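Local coordinates for adenylosuccinate lyase (Francisella tularensis subsp. tularensis SCHU S4, PDB 4EEI), which probably catalyses two fumarate-releasing steps of purine biosynthesis, including the cleavage of adenylosuccinate to AMP and fumarate, at residues 217-222 and 311-316; 292-297 and 307-312. One frame throughout, in Å; residues are numbered along the deposited sequence.

Contact 1. Residues 217-222 and 311-316; sequences DRIAKL and FYLPDN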
loop_
_atom_site.group_PDB
_atom_site.type_symbol
_atom_site.label_atom_id
_atom_site.label_comp_id
_atom_site.label_asym_id
_atom_site.label_seq_id
_atom_site.Cartn_x
_atom_site.Cartn_y
_atom_site.Cartn_z
ATOM N N ASP B 217 -9.222 12.574 -8.203
ATOM C CA ASP B 217 -9.601 12.338 -6.805
ATOM C C ASP B 217 -11.043 11.854 -6.653
ATOM O O ASP B 217 -11.421 11.311 -5.603
ATOM C CB ASP B 217 -9.352 13.576 -5.928
ATOM C CG ASP B 217 -10.279 14.741 -6.273
ATOM O OD1 ASP B 217 -11.271 14.974 -5.539
ATOM O OD2 ASP B 217 -9.998 15.429 -7.275
ATOM N N ARG B 218 -11.855 12.051 -7.688
ATOM C CA ARG B 218 -13.223 11.536 -7.652
ATOM C C ARG B 218 -13.164 10.028 -7.760
ATOM O O ARG B 218 -13.768 9.311 -6.960
ATOM C CB ARG B 218 -14.067 12.134 -8.785
ATOM C CG ARG B 218 -14.128 13.662 -8.749
ATOM C CD ARG B 218 -15.221 14.213 -9.662
ATOM N NE ARG B 218 -15.392 15.664 -9.486
ATOM C CZ ARG B 218 -16.229 16.216 -8.611
ATOM N NH1 ARG B 218 -16.974 15.446 -7.826
ATOM N NH2 ARG B 218 -16.332 17.535 -8.530
ATOM N N ILE B 219 -12.417 9.539 -8.744
ATOM C CA ILE B 219 -12.205 8.101 -8.862
ATOM C C ILE B 219 -11.548 7.553 -7.600
ATOM O O ILE B 219 -11.944 6.502 -7.102
ATOM C CB ILE B 219 -11.351 7.745 -10.093
ATOM C CG1 ILE B 219 -12.197 7.879 -11.363
ATOM C CG2 ILE B 219 -10.828 6.301 -9.990
ATOM C CD1 ILE B 219 -11.394 7.821 -12.660
ATOM N N ALA B 220 -10.557 8.265 -7.079
ATOM C CA ALA B 220 -9.843 7.782 -5.902
ATOM C C ALA B 220 -10.773 7.697 -4.697
ATOM O O ALA B 220 -10.624 6.813 -3.852
ATOM C CB ALA B 220 -8.642 8.667 -5.592
ATOM N N LYS B 221 -11.723 8.619 -4.601
ATOM C CA LYS B 221 -12.647 8.597 -3.480
ATOM C C LYS B 221 -13.501 7.332 -3.530
ATOM O O LYS B 221 -13.674 6.652 -2.514
ATOM C CB LYS B 221 -13.544 9.838 -3.479
ATOM C CG LYS B 221 -14.676 9.748 -2.443
ATOM C CD LYS B 221 -15.386 11.087 -2.248
ATOM C CE LYS B 221 -16.517 10.964 -1.227
ATOM N NZ LYS B 221 -17.180 12.287 -1.018
ATOM N N LEU B 222 -14.021 7.008 -4.714
ATOM C CA LEU B 222 -14.845 5.816 -4.893
ATOM C C LEU B 222 -14.049 4.549 -4.604
ATOM O O LEU B 222 -14.529 3.651 -3.905
ATOM C CB LEU B 222 -15.416 5.760 -6.317
ATOM C CG LEU B 222 -16.199 4.487 -6.675
ATOM C CD1 LEU B 222 -17.379 4.280 -5.736
ATOM C CD2 LEU B 222 -16.689 4.529 -8.119
ATOM N N PHE B 311 -6.388 -1.365 -16.567
ATOM C CA PHE B 311 -6.260 -2.629 -15.840
ATOM C C PHE B 311 -7.165 -2.670 -14.617
ATOM O O PHE B 311 -7.984 -3.573 -14.471
ATOM C CB PHE B 311 -4.828 -2.827 -15.335
ATOM C CG PHE B 311 -3.867 -3.338 -16.377
ATOM C CD1 PHE B 311 -3.780 -4.692 -16.654
ATOM C CD2 PHE B 311 -3.023 -2.464 -17.042
ATOM C CE1 PHE B 311 -2.874 -5.157 -17.600
ATOM C CE2 PHE B 311 -2.110 -2.925 -17.974
ATOM C CZ PHE B 311 -2.041 -4.264 -18.258
ATOM N N TYR B 312 -7.002 -1.705 -13.719
ATOM C CA TYR B 312 -7.594 -1.863 -12.390
ATOM C C TYR B 312 -9.081 -1.520 -12.277
ATOM O O TYR B 312 -9.764 -2.069 -11.420
ATOM C CB TYR B 312 -6.760 -1.152 -11.309
ATOM C CG TYR B 312 -7.214 0.247 -10.966
ATOM C CD1 TYR B 312 -8.190 0.465 -10.001
ATOM C CD2 TYR B 312 -6.647 1.353 -11.585
ATOM C CE1 TYR B 312 -8.598 1.749 -9.673
ATOM C CE2 TYR B 312 -7.053 2.644 -11.266
ATOM C CZ TYR B 312 -8.029 2.828 -10.316
ATOM O OH TYR B 312 -8.439 4.103 -9.993
ATOM N N LEU B 313 -9.588 -0.612 -13.108
ATOM C CA LEU B 313 -11.007 -0.258 -12.994
ATOM C C LEU B 313 -11.953 -1.404 -13.377
ATOM O O LEU B 313 -12.868 -1.714 -12.616
ATOM C CB LEU B 313 -11.350 1.021 -13.768
ATOM C CG LEU B 313 -10.893 2.328 -13.118
ATOM C CD1 LEU B 313 -11.293 3.527 -13.991
ATOM C CD2 LEU B 313 -11.468 2.471 -11.714
ATOM N N PRO B 314 -11.748 -2.046 -14.547
ATOM C CA PRO B 314 -12.633 -3.187 -14.811
ATOM C C PRO B 314 -12.437 -4.310 -13.793
ATOM O O PRO B 314 -13.396 -5.035 -13.481
ATOM C CB PRO B 314 -12.196 -3.651 -16.207
ATOM C CG PRO B 314 -11.629 -2.416 -16.855
ATOM C CD PRO B 314 -10.903 -1.731 -15.717
ATOM N N ASP B 315 -11.218 -4.472 -13.283
ATOM C CA ASP B 315 -10.990 -5.523 -12.291
ATOM C C ASP B 315 -11.638 -5.167 -10.968
ATOM O O ASP B 315 -12.182 -6.024 -10.293
ATOM C CB ASP B 315 -9.504 -5.771 -12.055
ATOM C CG ASP B 315 -8.846 -6.501 -13.203
ATOM O OD1 ASP B 315 -9.568 -6.979 -14.103
ATOM O OD2 ASP B 315 -7.601 -6.605 -13.198
ATOM N N ASN B 316 -11.551 -3.902 -10.586
ATOM C CA ASN B 316 -12.140 -3.468 -9.326
ATOM C C ASN B 316 -13.651 -3.698 -9.317
ATOM O O ASN B 316 -14.192 -4.322 -8.405
ATOM C CB ASN B 316 -11.804 -1.998 -9.067
ATOM C CG ASN B 316 -12.251 -1.535 -7.703
ATOM O OD1 ASN B 316 -13.409 -1.131 -7.518
ATOM N ND2 ASN B 316 -11.339 -1.587 -6.734
#
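Ile219 on helix 217-244 packs against Tyr312 and Leu313 on helix 304-333, joining two of the long helices that form the central bundle of the fumarase/aspartase-type lyase fold. Ile219 can be traced outward from CB, which faces helix 304-333 and from which the two branches separate. Ile219 CG2, anti to the backbone N because chi1 is -75°, makes the contact: it sits 3.2 Å from Tyr312 OH, a close van der Waals contact, not a hydrogen bond. Ile219 CG2 is also 4.2 Å from Leu313 CD2, so the methyl meets both a phenol end and a leucine branch. The other branch leaves through CG1, beside the backbone N, and ends at Ile219 CD1, which comes within 3.7 Å of the carboxylate oxygen Glu309 OE2, one turn earlier on helix 304-333.

Across the gap, Leu313 is directed toward helix 217-244, whereas Tyr312 starts off to the side and only its hydroxyl end reaches over. No hydrogen bond links the two segments. Leu102 and Ile106 of helix 94-131 add to the apolar surroundings of Ile219, and Ala291 of helix 272-293 touches both Tyr312 and Ala220. At the start of helix 217-244, Asp217 forms salt bridges to Arg163 and Arg164 of a second subunit, tying this corner of the bundle into the tetramer. Beside the contact, helix 304-333 kinks at Pro314. Leu313 also leans on its neighbour's ring: its CG lies 4.0 Å above the plane of Tyr312, displaced toward the rim.

Contact 2. Residues 292-297 and 307-312; sequences LENCVL and SAERFY. With AMP (adenosine monophosphate), chain O; EDO (1,2-ethanediol), chain Q.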
loop_
_atom_site.group_PDB
_atom_site.type_symbol
_atom_site.label_atom_id
_atom_site.label_comp_id
_atom_site.label_asym_id
_atom_site.label_seq_id
_atom_site.Cartn_x
_atom_site.Cartn_y
_atom_site.Cartn_z
ATOM N N LEU B 292 -4.836 6.547 -5.645
ATOM C CA LEU B 292 -4.286 7.731 -4.971
ATOM C C LEU B 292 -3.112 8.305 -5.758
ATOM O O LEU B 292 -2.986 9.534 -5.918
ATOM C CB LEU B 292 -3.836 7.381 -3.547
ATOM C CG LEU B 292 -4.957 7.033 -2.563
ATOM C CD1 LEU B 292 -4.367 6.580 -1.231
ATOM C CD2 LEU B 292 -5.851 8.257 -2.352
ATOM N N GLU B 293 -2.241 7.420 -6.242
ATOM C CA GLU B 293 -1.098 7.863 -7.055
ATOM C C GLU B 293 -1.532 8.468 -8.393
ATOM O O GLU B 293 -0.909 9.417 -8.879
ATOM C CB GLU B 293 -0.107 6.711 -7.269
ATOM C CG GLU B 293 0.568 6.260 -5.970
ATOM C CD GLU B 293 1.496 5.060 -6.134
ATOM O OE1 GLU B 293 2.129 4.918 -7.201
ATOM O OE2 GLU B 293 1.601 4.266 -5.175
ATOM N N ASN B 294 -2.586 7.922 -8.991
ATOM C CA ASN B 294 -3.127 8.462 -10.243
ATOM C C ASN B 294 -3.629 9.900 -10.140
ATOM O O ASN B 294 -3.862 10.550 -11.165
ATOM C CB ASN B 294 -4.259 7.580 -10.781
ATOM C CG ASN B 294 -3.754 6.356 -11.527
ATOM O OD1 ASN B 294 -2.568 6.247 -11.849
ATOM N ND2 ASN B 294 -4.669 5.434 -11.830
ATOM N N CYS B 295 -3.826 10.388 -8.915
ATOM C CA CYS B 295 -4.260 11.773 -8.712
ATOM C C CYS B 295 -3.179 12.779 -9.077
ATOM O O CYS B 295 -3.478 13.897 -9.516
ATOM C CB CYS B 295 -4.641 12.016 -7.250
ATOM S SG CYS B 295 -6.148 11.191 -6.731
ATOM N N VAL B 296 -1.922 12.402 -8.864
ATOM C CA VAL B 296 -0.819 13.366 -8.981
ATOM C C VAL B 296 -0.377 13.540 -10.433
ATOM O O VAL B 296 0.721 13.116 -10.822
ATOM C CB VAL B 296 0.364 12.956 -8.077
ATOM C CG1 VAL B 296 1.375 14.097 -7.958
ATOM C CG2 VAL B 296 -0.168 12.574 -6.699
ATOM N N LEU B 297 -1.244 14.172 -11.227
ATOM C CA LEU B 297 -0.955 14.447 -12.631
ATOM C C LEU B 297 -0.218 15.771 -12.825
ATOM O O LEU B 297 -0.447 16.737 -12.089
ATOM C CB LEU B 297 -2.258 14.468 -13.432
ATOM C CG LEU B 297 -3.099 13.195 -13.322
ATOM C CD1 LEU B 297 -4.362 13.330 -14.166
ATOM C CD2 LEU B 297 -2.295 11.943 -13.723
ATOM N N SER B 307 -3.179 3.929 -18.679
ATOM C CA SER B 307 -2.849 2.494 -18.717
ATOM C C SER B 307 -3.239 1.818 -17.406
ATOM O O SER B 307 -3.806 0.724 -17.398
ATOM C CB SER B 307 -1.359 2.292 -18.962
ATOM O OG SER B 307 -0.599 3.004 -18.001
ATOM N N ALA B 308 -2.941 2.469 -16.294
ATOM C CA ALA B 308 -3.305 1.913 -14.985
ATOM C C ALA B 308 -4.806 1.686 -14.871
ATOM O O ALA B 308 -5.251 0.609 -14.465
ATOM C CB ALA B 308 -2.813 2.806 -13.867
ATOM N N GLU B 309 -5.589 2.698 -15.231
ATOM C CA GLU B 309 -7.045 2.589 -15.158
ATOM C C GLU B 309 -7.599 1.484 -16.050
ATOM O O GLU B 309 -8.587 0.834 -15.696
ATOM C CB GLU B 309 -7.702 3.953 -15.458
ATOM C CG GLU B 309 -7.514 4.938 -14.302
ATOM C CD GLU B 309 -7.843 6.391 -14.640
ATOM O OE1 GLU B 309 -8.031 6.722 -15.832
ATOM O OE2 GLU B 309 -7.901 7.214 -13.696
ATOM N N ARG B 310 -6.973 1.256 -17.204
ATOM C CA ARG B 310 -7.441 0.198 -18.106
ATOM C C ARG B 310 -7.343 -1.182 -17.473
ATOM O O ARG B 310 -8.108 -2.073 -17.812
ATOM C CB ARG B 310 -6.626 0.193 -19.405
ATOM C CG ARG B 310 -6.803 1.418 -20.309
ATOM C CD ARG B 310 -5.980 1.217 -21.583
ATOM N NE ARG B 310 -5.799 2.447 -22.345
ATOM C CZ ARG B 310 -6.595 2.853 -23.330
ATOM N NH1 ARG B 310 -7.647 2.128 -23.689
ATOM N NH2 ARG B 310 -6.332 3.991 -23.962
ATOM N N PHE B 311 -6.388 -1.365 -16.567
ATOM C CA PHE B 311 -6.260 -2.629 -15.840
ATOM C C PHE B 311 -7.165 -2.670 -14.617
ATOM O O PHE B 311 -7.984 -3.573 -14.471
ATOM C CB PHE B 311 -4.828 -2.827 -15.335
ATOM C CG PHE B 311 -3.867 -3.338 -16.377
ATOM C CD1 PHE B 311 -3.780 -4.692 -16.654
ATOM C CD2 PHE B 311 -3.023 -2.464 -17.042
ATOM C CE1 PHE B 311 -2.874 -5.157 -17.600
ATOM C CE2 PHE B 311 -2.110 -2.925 -17.974
ATOM C CZ PHE B 311 -2.041 -4.264 -18.258
ATOM N N TYR B 312 -7.002 -1.705 -13.719
ATOM C CA TYR B 312 -7.594 -1.863 -12.390
ATOM C C TYR B 312 -9.081 -1.520 -12.277
ATOM O O TYR B 312 -9.764 -2.069 -11.420
ATOM C CB TYR B 312 -6.760 -1.152 -11.309
ATOM C CG TYR B 312 -7.214 0.247 -10.966
ATOM C CD1 TYR B 312 -8.190 0.465 -10.001
ATOM C CD2 TYR B 312 -6.647 1.353 -11.585
ATOM C CE1 TYR B 312 -8.598 1.749 -9.673
ATOM C CE2 TYR B 312 -7.053 2.644 -11.266
ATOM C CZ TYR B 312 -8.029 2.828 -10.316
ATOM O OH TYR B 312 -8.439 4.103 -9.993
HETATM P P AMP O . -2.283 4.254 -23.177
HETATM O O1P AMP O . -1.989 2.855 -23.654
HETATM O O2P AMP O . -1.131 4.928 -22.477
HETATM O O3P AMP O . -3.609 4.406 -22.477
HETATM O "O5'" AMP O . -2.464 5.100 -24.534
HETATM C "C5'" AMP O . -2.980 6.430 -24.499
HETATM C "C4'" AMP O . -3.500 6.810 -25.880
HETATM O "O4'" AMP O . -4.020 8.142 -25.862
HETATM C "C3'" AMP O . -2.389 6.777 -26.917
HETATM O "O3'" AMP O . -2.852 6.075 -28.070
HETATM C "C2'" AMP O . -2.139 8.225 -27.274
HETATM O "O2'" AMP O . -1.842 8.368 -28.664
HETATM C "C1'" AMP O . -3.449 8.908 -26.924
HETATM N N9 AMP O . -3.222 10.312 -26.509
HETATM C C8 AMP O . -2.091 11.016 -26.688
HETATM N N7 AMP O . -2.217 12.273 -26.198
HETATM C C5 AMP O . -3.458 12.386 -25.694
HETATM C C6 AMP O . -4.245 13.447 -25.025
HETATM N N6 AMP O . -3.713 14.669 -24.794
HETATM N N1 AMP O . -5.510 13.149 -24.656
HETATM C C2 AMP O . -6.049 11.937 -24.881
HETATM N N3 AMP O . -5.393 10.929 -25.481
HETATM C C4 AMP O . -4.117 11.090 -25.903
HETATM C C1 EDO Q . -9.444 6.143 -19.342
HETATM O O1 EDO Q . -8.584 6.610 -18.303
HETATM C C2 EDO Q . -9.361 4.624 -19.408
HETATM O O2 EDO Q . -7.990 4.250 -19.266
HETATM O O HOH W 1 -7.367 6.195 -11.231
#
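Asn294 pushes its amide nitrogen among Ala308, Glu309 and Tyr312 without a direct hydrogen bond to any of them; a single water makes the polar connection. Asn294 ND2 lies 3.8 Å from Ala308 CB and 3.7 Å from Tyr312 CE2, approaching the ring obliquely. The Asn294 and Glu309 side chains run antiparallel past each other, with the amide plane perpendicular to the carboxylate plane. The water accepts from Asn294 ND2 at 2.9 Å and donates to Glu309 OE2 at 2.7 Å. It also bonds to Tyr312 OH, again at 2.7 Å, lying in the plane of the ring at its edge, so three buried side chains share one solvent molecule. The other amide atom, OD1, is taken by Arg282 NH1 of the third subunit, which fixes which way round the amide sits.

Glu309 is held further by Arg216, in a salt bridge to OE2, and by His305, which hydrogen-bonds OE1. One residue on, Arg310 leaves the helix on a chain extended from CG to NE and carries its guanidinium edge to the AMP phosphate. Arg310 NE and NH2 both bond to AMP O3P, at 2.9 Å with an N-H...O angle of 155° and at 3.1 Å with 141°. NH2 also pairs with the pocket residue Asp68 in a salt bridge. Tyr5, Arg4 and Asn276 of the third subunit hydrogen-bond AMP too, making this an AMP site of the lyase built where subunits meet.

The two contacts have centres 8 Å apart and lie along helix 304-333, sharing Phe311 and Tyr312, of which Tyr312 touches the partner segment in both. Its phenol belongs to both: apolar Ile219 presses on it in contact 1, while a single water in contact 2 hydrogen-bonds its hydroxyl. The partner segments also meet, with Ala220 CB 3.7 Å from Cys295 SG. Contact 2 includes Arg310 and Ser307 of the AMP pocket, whereas contact 1 stands further back, the Leu313 side chain being about 11 Å from the nucleotide. The third subunit touches both, among others through its Tyr5, whose ring meets that of Phe311 with the planes about 15° apart.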